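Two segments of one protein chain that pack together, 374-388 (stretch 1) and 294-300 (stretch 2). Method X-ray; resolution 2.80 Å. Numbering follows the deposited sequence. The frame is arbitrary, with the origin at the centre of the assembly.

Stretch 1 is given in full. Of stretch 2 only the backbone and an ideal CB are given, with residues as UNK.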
ATOM      1  N   ALA A 374     -36.261   1.499  37.243  1.00 95.07           N
ATOM      2  CA  ALA A 374     -36.726   0.622  36.181  1.00 95.68           C
ATOM      3  C   ALA A 374     -36.683   1.281  34.798  1.00 93.36           C
ATOM      4  O   ALA A 374     -36.369   0.615  33.798  1.00100.21           O
ATOM      5  CB  ALA A 374     -38.118   0.144  36.496  1.00 72.48           C
ATOM      6  N   VAL A 375     -36.994   2.572  34.728  1.00 76.44           N
ATOM      7  CA  VAL A 375     -36.846   3.281  33.458  1.00 84.39           C
ATOM      8  C   VAL A 375     -35.350   3.503  33.218  1.00 82.05           C
ATOM      9  O   VAL A 375     -34.896   3.589  32.075  1.00 89.48           O
ATOM     10  CB  VAL A 375     -37.621   4.640  33.414  1.00 77.09           C
ATOM     11  CG1 VAL A 375     -38.896   4.552  34.233  1.00 62.50           C
ATOM     12  CG2 VAL A 375     -36.772   5.792  33.909  1.00 60.93           C
ATOM     13  N   ALA A 376     -34.578   3.578  34.298  1.00 68.62           N
ATOM     14  CA  ALA A 376     -33.135   3.696  34.153  1.00 81.79           C
ATOM     15  C   ALA A 376     -32.558   2.425  33.495  1.00 87.86           C
ATOM     16  O   ALA A 376     -31.677   2.501  32.630  1.00 68.73           O
ATOM     17  CB  ALA A 376     -32.482   3.944  35.503  1.00 78.86           C
ATOM     18  N   LYS A 377     -33.068   1.265  33.912  1.00 88.35           N
ATOM     19  CA  LYS A 377     -32.675   0.004  33.301  1.00 95.46           C
ATOM     20  C   LYS A 377     -33.080   0.002  31.834  1.00 88.80           C
ATOM     21  O   LYS A 377     -32.333  -0.460  30.964  1.00 86.20           O
ATOM     22  CB  LYS A 377     -33.304  -1.191  34.032  1.00103.08           C
ATOM     23  CG  LYS A 377     -33.496  -2.428  33.155  1.00100.68           C
ATOM     24  CD  LYS A 377     -33.769  -3.692  33.967  1.00122.06           C
ATOM     25  CE  LYS A 377     -34.049  -4.892  33.049  1.00130.30           C
ATOM     26  NZ  LYS A 377     -33.561  -6.206  33.589  1.00117.69           N
ATOM     27  N   SER A 378     -34.256   0.543  31.548  1.00 76.79           N
ATOM     28  CA  SER A 378     -34.766   0.447  30.194  1.00 86.53           C
ATOM     29  C   SER A 378     -34.081   1.443  29.249  1.00 89.85           C
ATOM     30  O   SER A 378     -33.795   1.108  28.109  1.00 93.04           O
ATOM     31  CB  SER A 378     -36.280   0.637  30.182  1.00 89.41           C
ATOM     32  OG  SER A 378     -36.806   0.327  28.905  1.00101.20           O
ATOM     33  N   VAL A 379     -33.785   2.650  29.721  1.00 86.28           N
ATOM     34  CA  VAL A 379     -33.057   3.609  28.889  1.00 84.69           C
ATOM     35  C   VAL A 379     -31.606   3.139  28.678  1.00 90.59           C
ATOM     36  O   VAL A 379     -31.051   3.254  27.575  1.00 76.70           O
ATOM     37  CB  VAL A 379     -33.091   5.029  29.506  1.00 79.14           C
ATOM     38  CG1 VAL A 379     -32.224   5.988  28.714  1.00 70.36           C
ATOM     39  CG2 VAL A 379     -34.512   5.538  29.515  1.00 69.51           C
ATOM     40  N   GLY A 380     -31.015   2.588  29.739  1.00 97.75           N
ATOM     41  CA  GLY A 380     -29.693   1.988  29.668  1.00 95.50           C
ATOM     42  C   GLY A 380     -29.599   0.949  28.570  1.00 88.63           C
ATOM     43  O   GLY A 380     -28.756   1.059  27.673  1.00 91.15           O
ATOM     44  N   ASN A 381     -30.484  -0.047  28.620  1.00 86.10           N
ATOM     45  CA  ASN A 381     -30.470  -1.145  27.645  1.00 77.33           C
ATOM     46  C   ASN A 381     -30.775  -0.677  26.228  1.00 75.66           C
ATOM     47  O   ASN A 381     -30.332  -1.279  25.260  1.00 88.48           O
ATOM     48  CB  ASN A 381     -31.464  -2.242  28.046  1.00 82.98           C
ATOM     49  CG  ASN A 381     -30.992  -3.055  29.248  1.00 95.79           C
ATOM     50  OD1 ASN A 381     -29.792  -3.147  29.521  1.00100.86           O
ATOM     51  ND2 ASN A 381     -31.939  -3.654  29.970  1.00 97.94           N
ATOM     52  N   TRP A 382     -31.522   0.406  26.097  1.00 76.66           N
ATOM     53  CA  TRP A 382     -31.805   0.940  24.766  1.00 77.08           C
ATOM     54  C   TRP A 382     -30.591   1.663  24.196  1.00 71.65           C
ATOM     55  O   TRP A 382     -30.352   1.656  22.979  1.00 61.77           O
ATOM     56  CB  TRP A 382     -33.008   1.884  24.815  1.00 85.95           C
ATOM     57  CG  TRP A 382     -34.288   1.140  24.807  1.00 83.50           C
ATOM     58  CD1 TRP A 382     -35.213   1.080  25.802  1.00 86.95           C
ATOM     59  CD2 TRP A 382     -34.771   0.316  23.754  1.00 86.23           C
ATOM     60  NE1 TRP A 382     -36.254   0.269  25.430  1.00 92.91           N
ATOM     61  CE2 TRP A 382     -36.003  -0.213  24.172  1.00 84.76           C
ATOM     62  CE3 TRP A 382     -34.283  -0.020  22.491  1.00102.28           C
ATOM     63  CZ2 TRP A 382     -36.754  -1.064  23.372  1.00 85.37           C
ATOM     64  CZ3 TRP A 382     -35.031  -0.863  21.696  1.00101.70           C
ATOM     65  CH2 TRP A 382     -36.255  -1.376  22.139  1.00 92.21           C
ATOM     66  N   SER A 383     -29.834   2.288  25.096  1.00 70.65           N
ATOM     67  CA  SER A 383     -28.690   3.093  24.710  1.00 72.80           C
ATOM     68  C   SER A 383     -27.563   2.194  24.258  1.00 79.87           C
ATOM     69  O   SER A 383     -26.910   2.467  23.250  1.00 91.72           O
ATOM     70  CB  SER A 383     -28.244   3.984  25.873  1.00 76.39           C
ATOM     71  OG  SER A 383     -29.155   5.065  26.071  1.00 66.45           O
ATOM     72  N   LEU A 384     -27.352   1.110  25.003  1.00 82.72           N
ATOM     73  CA  LEU A 384     -26.300   0.150  24.677  1.00 76.06           C
ATOM     74  C   LEU A 384     -26.517  -0.407  23.269  1.00 79.16           C
ATOM     75  O   LEU A 384     -25.574  -0.505  22.462  1.00 73.70           O
ATOM     76  CB  LEU A 384     -26.262  -0.973  25.712  1.00 66.10           C
ATOM     77  CG  LEU A 384     -25.651  -0.582  27.065  1.00 78.48           C
ATOM     78  CD1 LEU A 384     -25.676  -1.734  28.075  1.00 75.38           C
ATOM     79  CD2 LEU A 384     -24.223  -0.076  26.867  1.00 82.50           C
ATOM     80  N   LYS A 385     -27.768  -0.741  22.969  1.00 67.70           N
ATOM     81  CA  LYS A 385     -28.107  -1.214  21.638  1.00 64.19           C
ATOM     82  C   LYS A 385     -27.714  -0.161  20.624  1.00 67.84           C
ATOM     83  O   LYS A 385     -27.026  -0.463  19.654  1.00 83.49           O
ATOM     84  CB  LYS A 385     -29.596  -1.573  21.555  1.00 50.73           C
ATOM     85  CG  LYS A 385     -29.937  -2.768  22.469  1.00 77.00           C
ATOM     86  CD  LYS A 385     -31.394  -3.233  22.373  1.00 74.36           C
ATOM     87  CE  LYS A 385     -31.633  -4.490  23.232  1.00 74.20           C
ATOM     88  NZ  LYS A 385     -33.049  -4.974  23.151  1.00 73.35           N
ATOM     89  N   SER A 386     -28.098   1.079  20.890  1.00 81.85           N
ATOM     90  CA  SER A 386     -27.776   2.169  19.985  1.00 79.89           C
ATOM     91  C   SER A 386     -26.293   2.196  19.661  1.00 67.69           C
ATOM     92  O   SER A 386     -25.930   2.381  18.508  1.00 81.79           O
ATOM     93  CB  SER A 386     -28.196   3.516  20.576  1.00 67.92           C
ATOM     94  OG  SER A 386     -28.601   4.398  19.532  1.00 57.91           O
ATOM     95  N   PHE A 387     -25.460   1.992  20.683  1.00 57.03           N
ATOM     96  CA  PHE A 387     -24.003   2.018  20.542  1.00 71.54           C
ATOM     97  C   PHE A 387     -23.493   0.938  19.582  1.00 74.46           C
ATOM     98  O   PHE A 387     -22.955   1.220  18.497  1.00 54.28           O
ATOM     99  CB  PHE A 387     -23.330   1.814  21.897  1.00 69.94           C
ATOM    100  CG  PHE A 387     -23.573   2.911  22.876  1.00 80.68           C
ATOM    101  CD1 PHE A 387     -24.063   4.139  22.462  1.00 84.05           C
ATOM    102  CD2 PHE A 387     -23.293   2.715  24.225  1.00 86.87           C
ATOM    103  CE1 PHE A 387     -24.278   5.148  23.381  1.00 87.41           C
ATOM    104  CE2 PHE A 387     -23.503   3.719  25.153  1.00 69.60           C
ATOM    105  CZ  PHE A 387     -23.995   4.935  24.733  1.00 76.00           C
ATOM    106  N   ARG A 388     -23.651  -0.302  20.032  1.00 67.02           N
ATOM    107  CA  ARG A 388     -23.399  -1.465  19.207  1.00 75.32           C
ATOM    108  C   ARG A 388     -23.860  -1.270  17.762  1.00 77.21           C
ATOM    109  O   ARG A 388     -23.082  -1.423  16.831  1.00 77.62           O
ATOM    110  CB  ARG A 388     -24.087  -2.690  19.803  1.00 74.55           C
ATOM    111  CG  ARG A 388     -24.086  -3.867  18.865  1.00 78.42           C
ATOM    112  CD  ARG A 388     -24.675  -5.084  19.506  1.00 76.24           C
ATOM    113  NE  ARG A 388     -26.103  -4.926  19.692  1.00 94.42           N
ATOM    114  CZ  ARG A 388     -26.833  -5.685  20.498  1.00106.37           C
ATOM    115  NH1 ARG A 388     -26.254  -6.658  21.205  1.00 85.28           N
ATOM    116  NH2 ARG A 388     -28.143  -5.459  20.601  1.00115.14           N
ATOM    117  N   UNK A 294     -37.357  11.657  25.415  1.00 62.91           N
ATOM    118  CA  UNK A 294     -36.064  11.540  24.742  1.00 59.46           C
ATOM    119  C   UNK A 294     -34.895  11.512  25.735  1.00 70.51           C
ATOM    120  O   UNK A 294     -34.797  12.373  26.616  1.00 65.73           O
ATOM    121  CB  UNK A 294     -35.882  12.700  23.761  1.00 59.46           C
ATOM    122  N   UNK A 295     -34.003  10.528  25.583  1.00 72.30           N
ATOM    123  CA  UNK A 295     -32.800  10.470  26.405  1.00 66.70           C
ATOM    124  C   UNK A 295     -31.557  10.669  25.526  1.00 63.87           C
ATOM    125  O   UNK A 295     -31.594  10.400  24.324  1.00 67.19           O
ATOM    126  CB  UNK A 295     -32.724   9.138  27.154  1.00 66.70           C
ATOM    127  N   UNK A 296     -30.480  11.182  26.123  1.00 53.63           N
ATOM    128  CA  UNK A 296     -29.297  11.634  25.389  1.00 57.44           C
ATOM    129  C   UNK A 296     -28.033  11.163  26.065  1.00 69.13           C
ATOM    130  O   UNK A 296     -27.340  11.950  26.719  1.00 66.61           O
ATOM    131  CB  UNK A 296     -29.285  13.159  25.264  1.00 57.44           C
ATOM    132  N   UNK A 297     -27.703   9.875  25.886  1.00 66.82           N
ATOM    133  CA  UNK A 297     -26.607   9.288  26.665  1.00 56.88           C
ATOM    134  C   UNK A 297     -25.284   9.871  26.239  1.00 62.19           C
ATOM    135  O   UNK A 297     -25.215  10.446  25.155  1.00 77.43           O
ATOM    136  CB  UNK A 297     -26.581   7.766  26.513  1.00 56.88           C
ATOM    137  N   UNK A 298     -24.260   9.750  27.078  1.00 63.76           N
ATOM    138  CA  UNK A 298     -22.931  10.203  26.686  1.00 71.69           C
ATOM    139  C   UNK A 298     -21.868   9.179  27.047  1.00 87.45           C
ATOM    140  O   UNK A 298     -21.744   8.768  28.206  1.00101.37           O
ATOM    141  CB  UNK A 298     -22.610  11.545  27.346  1.00 71.69           C
ATOM    142  N   UNK A 299     -21.102   8.772  26.038  1.00 69.73           N
ATOM    143  CA  UNK A 299     -19.952   7.913  26.250  1.00 72.84           C
ATOM    144  C   UNK A 299     -18.761   8.755  26.706  1.00 73.67           C
ATOM    145  O   UNK A 299     -18.421   9.758  26.070  1.00 73.18           O
ATOM    146  CB  UNK A 299     -19.614   7.136  24.976  1.00 72.84           C
ATOM    147  N   UNK A 300     -18.120   8.342  27.794  1.00 70.76           N
ATOM    148  CA  UNK A 300     -17.072   9.152  28.406  1.00 89.97           C
ATOM    149  C   UNK A 300     -15.637   8.780  28.056  1.00 98.47           C
ATOM    150  O   UNK A 300     -14.777   9.664  27.988  1.00 97.28           O
ATOM    151  CB  UNK A 300     -17.228   9.084  29.926  1.00 89.97           C
TER

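Stretch 1 is a helix that turns Val375, Val379, Ser383 and Phe387 toward the second segment, a spacing of four residues that makes one nearly continuous stripe. It is apolar but for one hydroxyl, and Ser383 OG already donates to Val379 O at 3.0 Å, so little there asks for a polar partner.

Position 294 is extended, and its ideal CB has nothing of stretch 1 within 5.5 Å. The helix sets no rule, and many residues would do. The deposited residue is Tyr294, which makes no contact with the helix.

Position 295 is different. Its backbone is extended at -115/153, its CA-to-CB bond points toward the helix, and its ideal CB lies 3.6 Å from Val379 CG1. Val375 and Val379 offer methyl groups one helical turn apart. Leucine, isoleucine or methionine could cover part of that surface; a flat aromatic could lie against it. The deposited residue is Tyr295, with chi1 in m. Its ring presents a face to Val379: CG2 of Val379 stands 3.3 Å from the centroid of the Tyr295 ring, 6° off the normal, a CH-pi contact almost straight above the ring. The long side chain also carries Tyr295 OH to 4.4 Å from Val375 CG2.

At 296 CA-to-CB points away, so stretch 1 exerts no selection and a large or polar group is equally admissible. It is Tyr296, turned from the helix.

Position 297 points back. Its ideal CB is 3.8 Å from Ser383 OG and 4.2 Å from Phe387 CZ, leaving room for something compact: alanine, valine or proline would be reasonable. A phi of -69° and psi of 161° suit proline without requiring it. Pro297 is found, its CG 3.5 Å from Ser383 OG and its CB 4.3 Å from Phe387 CZ.

Position 298 points away again, in a strand, and polar or charged residues fit as well as any. Glu298 leaves the helix essentially untouched.

At 299 CA-to-CB points toward the helix, but the ideal CB is still 4.9 Å from Phe387 CZ. An apolar side chain with some reach would suit, such as leucine, isoleucine or methionine. Ile299 supplies it: its CD1 comes to 3.5 Å from Phe387 CE1 and sits over the ring face, 3.8 Å from the centroid of the Phe387 ring.

Position 300 is out of reach and unconstrained by the helix; Asn300 occupies it. The rule is alternation, with 295, 297 and 299 facing the helix.

Stretch 2, residues 294-300: YYYPEIN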
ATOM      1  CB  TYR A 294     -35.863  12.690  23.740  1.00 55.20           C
ATOM      2  CG  TYR A 294     -36.618  12.487  22.437  1.00 72.66           C
ATOM      3  CD1 TYR A 294     -35.991  11.940  21.311  1.00 61.29           C
ATOM      4  CD2 TYR A 294     -37.959  12.811  22.336  1.00 71.31           C
ATOM      5  CE1 TYR A 294     -36.704  11.743  20.123  1.00 54.49           C
ATOM      6  CE2 TYR A 294     -38.662  12.616  21.163  1.00 78.51           C
ATOM      7  CZ  TYR A 294     -38.035  12.084  20.068  1.00 71.97           C
ATOM      8  OH  TYR A 294     -38.759  11.913  18.917  1.00101.61           O
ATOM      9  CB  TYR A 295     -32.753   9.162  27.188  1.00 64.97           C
ATOM     10  CG  TYR A 295     -33.998   8.932  28.040  1.00 57.37           C
ATOM     11  CD1 TYR A 295     -33.982   9.154  29.413  1.00 55.00           C
ATOM     12  CD2 TYR A 295     -35.191   8.481  27.461  1.00 58.04           C
ATOM     13  CE1 TYR A 295     -35.122   8.941  30.187  1.00 68.21           C
ATOM     14  CE2 TYR A 295     -36.325   8.262  28.216  1.00 69.97           C
ATOM     15  CZ  TYR A 295     -36.296   8.495  29.583  1.00 78.88           C
ATOM     16  OH  TYR A 295     -37.444   8.278  30.325  1.00 72.75           O
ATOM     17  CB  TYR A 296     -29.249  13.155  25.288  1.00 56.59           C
ATOM     18  CG  TYR A 296     -30.285  13.775  24.392  1.00 63.19           C
ATOM     19  CD1 TYR A 296     -29.958  14.176  23.110  1.00 69.15           C
ATOM     20  CD2 TYR A 296     -31.590  13.971  24.830  1.00 68.93           C
ATOM     21  CE1 TYR A 296     -30.897  14.754  22.282  1.00 79.07           C
ATOM     22  CE2 TYR A 296     -32.553  14.554  24.005  1.00 66.26           C
ATOM     23  CZ  TYR A 296     -32.197  14.945  22.729  1.00 81.27           C
ATOM     24  OH  TYR A 296     -33.134  15.521  21.890  1.00 89.28           O
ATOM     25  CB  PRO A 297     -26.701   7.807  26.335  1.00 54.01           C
ATOM     26  CG  PRO A 297     -27.255   7.793  24.948  1.00 60.96           C
ATOM     27  CD  PRO A 297     -28.213   8.948  24.861  1.00 55.20           C
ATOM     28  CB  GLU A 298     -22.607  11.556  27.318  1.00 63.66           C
ATOM     29  CG  GLU A 298     -22.742  11.583  28.810  1.00 83.34           C
ATOM     30  CD  GLU A 298     -22.849  12.994  29.358  1.00102.04           C
ATOM     31  OE1 GLU A 298     -21.800  13.504  29.811  1.00 94.69           O
ATOM     32  OE2 GLU A 298     -23.968  13.583  29.340  1.00 96.43           O
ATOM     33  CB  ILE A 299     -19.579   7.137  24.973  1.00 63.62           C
ATOM     34  CG1 ILE A 299     -20.761   6.292  24.488  1.00 60.44           C
ATOM     35  CG2 ILE A 299     -18.425   6.222  25.274  1.00 57.38           C
ATOM     36  CD1 ILE A 299     -21.105   6.471  23.017  1.00 58.24           C
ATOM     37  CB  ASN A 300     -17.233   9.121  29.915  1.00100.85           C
ATOM     38  CG  ASN A 300     -18.247  10.110  30.388  1.00 97.22           C
ATOM     39  OD1 ASN A 300     -18.283  11.246  29.909  1.00 92.31           O
ATOM     40  ND2 ASN A 300     -19.101   9.687  31.314  1.00101.33           N
TER
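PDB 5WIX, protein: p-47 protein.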